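PDB 3M33: methyltransferase domain-containing protein from Deinococcus radiodurans, which is of unknown function but probably transfers methyl groups as a methyltransferase. Local coordinates for residues R144-E149 and E164-V169; P32-T37 and E208-V213. All coordinates share one frame; numbering follows the deposited sequence.

Contact 1 (R144-E149 and E164-V169); sequences RLNVPE and EDHVSV
The ring of His166 meets the backbone of Leu145 because its CG stands anti to the carbonyl carbon, chi1 -62°. Leu145 has its CG anti to the backbone N, beside the carbonyl carbon, and chi2 then brings CD1 to the strand. One direct hydrogen bond joins the two segments. His166 ND1 donates to Leu145 O at 2.8 Å, with an N-H...O angle of 162°. The acceptor lies at the ring edge, close to the ring plane, so the bond helps to fix the rotation of the imidazole. It also implies that ND1 carries a proton.

Leu145 CD1 packs on the strand. It lies 3.8 Å from His166 CB. Leu145 CD1 is also 3.4 Å from Val167 O, so the methyl rests partly on the strand backbone. Asn146 runs alongside His166, pointing the same way. Its OD1 approaches His166 CE1 at 3.4 Å, with amide and ring planes 67° apart. A water extends the contact. It donates to Asn146 OD1 at 3.1 Å and to Glu164 OE2 at 2.9 Å, bridging the loop to the strand.

This is a small surface contact, burying 196 Å² in all. Ser168 OG turns to Glu209 and Arg207 of the neighbouring strand, and His166 stacks on His211. The segment 144-149 belongs to the connection from strand 136-142 to helix 149-156. It passes over strand 204-216, which lies between 136-142 and 160-173 in the sheet, and touches strand 160-173 beyond it.

Contact 2 (P32-T37 and E208-V213); sequences PDPELT and EERHLV. With SO4 (sulfate ion), chain I.
Pro34 packs its ring on the side chain of Arg210, and this is the tight part of the contact. Pro34 CB lies 3.7 Å from Arg210 CG, while Pro34 CG sits over the centre of one guanidinium face. Further along the strand, Thr37 CB touches Leu212 CD2 at 3.6 Å, the two side chains crossing at about a right angle. Val167 and Val169 of strand 160-173 also border Pro34.

The guanidinium edge is polar. Arg210 is bent at chi2 (-77°), and its NE donates to the anti lone pair of Glu35 OE2 at 2.8 Å in a salt bridge. NH1 and NH2 both grip Glu208 OE1, each at 3.0 Å. NH1 also donates to Glu209 O. Asp33 OD2 accepts from Glu35 N at 2.6 Å, a capping bond at the turn that leads into helix 36-45.

The looser side holds a sulfate, probably from the crystallisation liquor, and a water. Arg210 NH2 makes only a weak bond to sulfate O2, at 3.2 Å. The water accepts from NH2 and donates to Asp33 OD2 and sulfate O1. An alanine in place of this arginine would probably leave Glu208 OE1 without its two donors, take one partner from Glu35 OE2 and open a gap beside the Pro34 ring.

Glu35 also pairs with Arg118 and Arg119, and Glu208 OE2 bonds to Tyr206 and His23. Arg210 is thus shared between two acids in a largely buried network, where opposite charges probably largely balance. The sulfate, also bonded to Arg27, is at most a hint of anion binding.

How the contacts relate
The two contacts lie on the same side of the chain's centre, with their own centres about 8 Å apart. Both use one mixed sheet, in which strands 160-173 and 204-216 are antiparallel neighbours. Along the chain the order is 32-37, 144-149, 164-169, 208-213, so contact 1 falls wholly within the interval spanned by contact 2. They meet directly: Glu164 OE2 and His211 NE2 are 2.7 Å apart, a probable hydrogen bond. Together they join the start of helix 36-45 and the connection before helix 149-156 to this strand pair. A surface contact and a buried one thus meet on the same two strands of the probable methyltransferase domain.

Contact 1 (R144-E149 and E164-V169)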
loop_
_atom_site.group_PDB
_atom_site.type_symbol
_atom_site.label_atom_id
_atom_site.label_comp_id
_atom_site.label_asym_id
_atom_site.label_seq_id
_atom_site.Cartn_x
_atom_site.Cartn_y
_atom_site.Cartn_z
ATOM N N ARG A 144 -0.512 3.942 -8.768
ATOM C CA ARG A 144 -0.558 4.466 -10.137
ATOM C C ARG A 144 -0.755 3.299 -11.065
ATOM O O ARG A 144 -0.569 2.151 -10.651
ATOM C CB ARG A 144 0.768 5.141 -10.515
ATOM C CG ARG A 144 0.969 6.521 -9.954
ATOM C CD ARG A 144 2.445 6.924 -10.037
ATOM N NE ARG A 144 2.975 7.206 -8.703
ATOM C CZ ARG A 144 3.907 6.482 -8.086
ATOM N NH1 ARG A 144 4.445 5.429 -8.688
ATOM N NH2 ARG A 144 4.308 6.823 -6.866
ATOM N N LEU A 145 -1.083 3.590 -12.323
ATOM C CA LEU A 145 -1.402 2.550 -13.300
ATOM C C LEU A 145 -0.251 1.591 -13.515
ATOM O O LEU A 145 -0.470 0.398 -13.733
ATOM C CB LEU A 145 -1.791 3.158 -14.653
ATOM C CG LEU A 145 -2.328 2.115 -15.639
ATOM C CD1 LEU A 145 -3.677 1.549 -15.129
ATOM C CD2 LEU A 145 -2.462 2.727 -17.056
ATOM N N ASN A 146 0.975 2.111 -13.459
ATOM C CA ASN A 146 2.166 1.278 -13.653
ATOM C C ASN A 146 3.298 1.805 -12.782
ATOM O O ASN A 146 3.601 3.001 -12.805
ATOM C CB ASN A 146 2.570 1.246 -15.143
ATOM C CG ASN A 146 3.734 0.298 -15.426
ATOM O OD1 ASN A 146 3.701 -0.877 -15.060
ATOM N ND2 ASN A 146 4.772 0.814 -16.085
ATOM N N VAL A 147 3.894 0.919 -11.988
ATOM C CA VAL A 147 5.022 1.261 -11.131
ATOM C C VAL A 147 6.228 0.443 -11.615
ATOM O O VAL A 147 6.463 -0.666 -11.152
ATOM C CB VAL A 147 4.716 0.980 -9.635
ATOM C CG1 VAL A 147 5.889 1.394 -8.760
ATOM C CG2 VAL A 147 3.457 1.729 -9.194
ATOM N N PRO A 148 6.984 0.990 -12.580
ATOM C CA PRO A 148 8.034 0.257 -13.299
ATOM C C PRO A 148 9.050 -0.448 -12.398
ATOM O O PRO A 148 9.495 -1.540 -12.749
ATOM C CB PRO A 148 8.748 1.348 -14.110
ATOM C CG PRO A 148 7.787 2.446 -14.234
ATOM C CD PRO A 148 6.841 2.377 -13.051
ATOM N N GLU A 149 9.419 0.169 -11.278
ATOM C CA GLU A 149 10.450 -0.385 -10.399
ATOM C C GLU A 149 10.111 -1.757 -9.848
ATOM O O GLU A 149 11.010 -2.523 -9.501
ATOM C CB GLU A 149 10.731 0.533 -9.216
ATOM C CG GLU A 149 10.690 1.984 -9.552
ATOM C CD GLU A 149 9.340 2.569 -9.245
ATOM O OE1 GLU A 149 9.002 2.635 -8.035
ATOM O OE2 GLU A 149 8.629 2.948 -10.207
ATOM N N GLU A 164 -0.782 -9.957 -12.700
ATOM C CA GLU A 164 -0.572 -8.533 -12.801
ATOM C C GLU A 164 -1.817 -7.859 -13.352
ATOM O O GLU A 164 -2.386 -8.315 -14.330
ATOM C CB GLU A 164 0.642 -8.271 -13.688
ATOM C CG GLU A 164 1.005 -6.814 -13.834
ATOM C CD GLU A 164 2.362 -6.620 -14.513
ATOM O OE1 GLU A 164 2.788 -7.504 -15.288
ATOM O OE2 GLU A 164 3.001 -5.581 -14.264
ATOM N N ASP A 165 -2.223 -6.759 -12.727
ATOM C CA ASP A 165 -3.432 -6.027 -13.098
ATOM C C ASP A 165 -3.119 -4.546 -13.221
ATOM O O ASP A 165 -2.516 -3.984 -12.312
ATOM C CB ASP A 165 -4.440 -6.111 -11.966
ATOM C CG ASP A 165 -5.546 -7.049 -12.241
ATOM O OD1 ASP A 165 -6.715 -6.627 -12.064
ATOM O OD2 ASP A 165 -5.241 -8.206 -12.614
ATOM N N HIS A 166 -3.589 -3.909 -14.298
ATOM C CA HIS A 166 -3.503 -2.468 -14.449
ATOM C C HIS A 166 -4.932 -1.962 -14.428
ATOM O O HIS A 166 -5.687 -2.171 -15.380
ATOM C CB HIS A 166 -2.788 -2.088 -15.762
ATOM C CG HIS A 166 -1.370 -2.567 -15.828
ATOM N ND1 HIS A 166 -0.357 -2.006 -15.077
ATOM C CD2 HIS A 166 -0.796 -3.557 -16.553
ATOM C CE1 HIS A 166 0.778 -2.632 -15.336
ATOM N NE2 HIS A 166 0.539 -3.578 -16.225
ATOM N N VAL A 167 -5.294 -1.314 -13.321
ATOM C CA VAL A 167 -6.676 -0.960 -13.020
ATOM C C VAL A 167 -6.873 0.543 -13.066
ATOM O O VAL A 167 -6.014 1.308 -12.604
ATOM C CB VAL A 167 -7.052 -1.398 -11.579
ATOM C CG1 VAL A 167 -8.560 -1.311 -11.375
ATOM C CG2 VAL A 167 -6.569 -2.801 -11.306
ATOM N N SER A 168 -8.020 0.974 -13.576
ATOM C CA SER A 168 -8.290 2.405 -13.729
ATOM C C SER A 168 -9.784 2.645 -13.512
ATOM O O SER A 168 -10.601 1.999 -14.129
ATOM C CB SER A 168 -7.891 2.857 -15.138
ATOM O OG SER A 168 -8.146 4.239 -15.334
ATOM N N VAL A 169 -10.141 3.570 -12.633
ATOM C CA VAL A 169 -11.546 3.812 -12.312
ATOM C C VAL A 169 -11.865 5.310 -12.320
ATOM O O VAL A 169 -11.125 6.118 -11.759
ATOM C CB VAL A 169 -11.887 3.216 -10.937
ATOM C CG1 VAL A 169 -13.385 3.372 -10.636
ATOM C CG2 VAL A 169 -11.507 1.755 -10.925
HETATM O O HOH W 1 4.575 -3.720 -15.761
#

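Contact 2 (P32-T37 and E208-V213)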
loop_
_atom_site.group_PDB
_atom_site.type_symbol
_atom_site.label_atom_id
_atom_site.label_comp_id
_atom_site.label_asym_id
_atom_site.label_seq_id
_atom_site.Cartn_x
_atom_site.Cartn_y
_atom_site.Cartn_z
ATOM N N PRO A 32 -16.206 0.562 -9.277
ATOM C CA PRO A 32 -15.704 -0.263 -8.168
ATOM C C PRO A 32 -14.336 0.209 -7.666
ATOM O O PRO A 32 -13.485 0.577 -8.477
ATOM C CB PRO A 32 -15.549 -1.654 -8.793
ATOM C CG PRO A 32 -16.389 -1.636 -10.026
ATOM C CD PRO A 32 -16.502 -0.224 -10.488
ATOM N N ASP A 33 -14.128 0.170 -6.354
ATOM C CA ASP A 33 -12.850 0.560 -5.756
ATOM C C ASP A 33 -11.756 -0.204 -6.454
ATOM O O ASP A 33 -11.845 -1.411 -6.564
ATOM C CB ASP A 33 -12.835 0.209 -4.266
ATOM C CG ASP A 33 -11.553 0.684 -3.554
ATOM O OD1 ASP A 33 -11.669 1.355 -2.506
ATOM O OD2 ASP A 33 -10.436 0.416 -4.041
ATOM N N PRO A 34 -10.711 0.490 -6.928
ATOM C CA PRO A 34 -9.681 -0.204 -7.709
ATOM C C PRO A 34 -8.751 -1.080 -6.871
ATOM O O PRO A 34 -7.861 -1.706 -7.449
ATOM C CB PRO A 34 -8.897 0.951 -8.356
ATOM C CG PRO A 34 -9.065 2.077 -7.408
ATOM C CD PRO A 34 -10.458 1.935 -6.843
ATOM N N GLU A 35 -8.939 -1.140 -5.554
ATOM C CA GLU A 35 -8.146 -2.069 -4.738
ATOM C C GLU A 35 -8.918 -3.310 -4.308
ATOM O O GLU A 35 -8.390 -4.138 -3.580
ATOM C CB GLU A 35 -7.520 -1.355 -3.532
ATOM C CG GLU A 35 -6.386 -0.403 -3.932
ATOM C CD GLU A 35 -5.819 0.387 -2.765
ATOM O OE1 GLU A 35 -5.855 -0.125 -1.631
ATOM O OE2 GLU A 35 -5.325 1.520 -2.985
ATOM N N LEU A 36 -10.156 -3.465 -4.768
ATOM C CA LEU A 36 -10.927 -4.674 -4.427
ATOM C C LEU A 36 -10.198 -5.958 -4.823
ATOM O O LEU A 36 -10.241 -6.949 -4.095
ATOM C CB LEU A 36 -12.316 -4.673 -5.069
ATOM C CG LEU A 36 -13.294 -3.605 -4.578
ATOM C CD1 LEU A 36 -14.586 -3.642 -5.405
ATOM C CD2 LEU A 36 -13.579 -3.766 -3.084
ATOM N N THR A 37 -9.533 -5.946 -5.976
ATOM C CA THR A 37 -8.902 -7.164 -6.485
ATOM C C THR A 37 -7.732 -7.531 -5.599
ATOM O O THR A 37 -7.496 -8.703 -5.318
ATOM C CB THR A 37 -8.452 -7.016 -7.961
ATOM O OG1 THR A 37 -9.579 -6.631 -8.758
ATOM C CG2 THR A 37 -7.910 -8.348 -8.504
ATOM N N GLU A 208 -8.688 7.068 -10.893
ATOM C CA GLU A 208 -7.931 6.442 -9.823
ATOM C C GLU A 208 -7.332 5.180 -10.428
ATOM O O GLU A 208 -8.057 4.322 -10.916
ATOM C CB GLU A 208 -8.864 6.085 -8.653
ATOM C CG GLU A 208 -9.248 7.269 -7.761
ATOM C CD GLU A 208 -8.134 7.654 -6.790
ATOM O OE1 GLU A 208 -7.166 6.863 -6.648
ATOM O OE2 GLU A 208 -8.232 8.735 -6.163
ATOM N N GLU A 209 -6.015 5.048 -10.398
ATOM C CA GLU A 209 -5.388 3.915 -11.060
ATOM C C GLU A 209 -4.486 3.120 -10.124
ATOM O O GLU A 209 -3.870 3.676 -9.229
ATOM C CB GLU A 209 -4.628 4.393 -12.309
ATOM C CG GLU A 209 -5.471 5.325 -13.155
ATOM C CD GLU A 209 -4.906 5.577 -14.549
ATOM O OE1 GLU A 209 -3.717 5.919 -14.669
ATOM O OE2 GLU A 209 -5.667 5.423 -15.522
ATOM N N ARG A 210 -4.415 1.808 -10.331
ATOM C CA ARG A 210 -3.606 0.952 -9.473
ATOM C C ARG A 210 -2.862 -0.094 -10.293
ATOM O O ARG A 210 -3.326 -0.503 -11.349
ATOM C CB ARG A 210 -4.477 0.248 -8.429
ATOM C CG ARG A 210 -5.310 1.184 -7.565
ATOM C CD ARG A 210 -4.486 1.881 -6.455
ATOM N NE ARG A 210 -5.383 2.621 -5.565
ATOM C CZ ARG A 210 -5.847 3.836 -5.834
ATOM N NH1 ARG A 210 -5.480 4.436 -6.963
ATOM N NH2 ARG A 210 -6.689 4.446 -4.998
ATOM N N HIS A 211 -1.711 -0.524 -9.788
ATOM C CA HIS A 211 -0.914 -1.563 -10.429
ATOM C C HIS A 211 -0.746 -2.708 -9.438
ATOM O O HIS A 211 -0.014 -2.572 -8.466
ATOM C CB HIS A 211 0.469 -0.992 -10.770
ATOM C CG HIS A 211 1.365 -1.940 -11.504
ATOM N ND1 HIS A 211 2.714 -1.694 -11.680
ATOM C CD2 HIS A 211 1.113 -3.114 -12.130
ATOM C CE1 HIS A 211 3.250 -2.680 -12.375
ATOM N NE2 HIS A 211 2.306 -3.560 -12.652
ATOM N N LEU A 212 -1.412 -3.834 -9.678
ATOM C CA LEU A 212 -1.312 -4.981 -8.775
ATOM C C LEU A 212 -0.303 -5.978 -9.291
ATOM O O LEU A 212 -0.299 -6.291 -10.482
ATOM C CB LEU A 212 -2.654 -5.704 -8.647
ATOM C CG LEU A 212 -3.817 -5.133 -7.854
ATOM C CD1 LEU A 212 -4.282 -3.808 -8.432
ATOM C CD2 LEU A 212 -4.964 -6.142 -7.848
ATOM N N VAL A 213 0.530 -6.505 -8.396
ATOM C CA VAL A 213 1.550 -7.462 -8.785
ATOM C C VAL A 213 1.618 -8.583 -7.757
ATOM O O VAL A 213 1.775 -8.333 -6.564
ATOM C CB VAL A 213 2.957 -6.787 -8.911
ATOM C CG1 VAL A 213 4.039 -7.813 -9.170
ATOM C CG2 VAL A 213 2.961 -5.747 -10.014
HETATM S S SO4 I . -9.768 5.781 -3.678
HETATM O O1 SO4 I . -9.770 4.734 -2.654
HETATM O O2 SO4 I . -8.566 6.606 -3.578
HETATM O O3 SO4 I . -9.822 5.156 -4.995
HETATM O O4 SO4 I . -10.927 6.644 -3.487
HETATM O O HOH W 2 -8.571 2.601 -3.447
#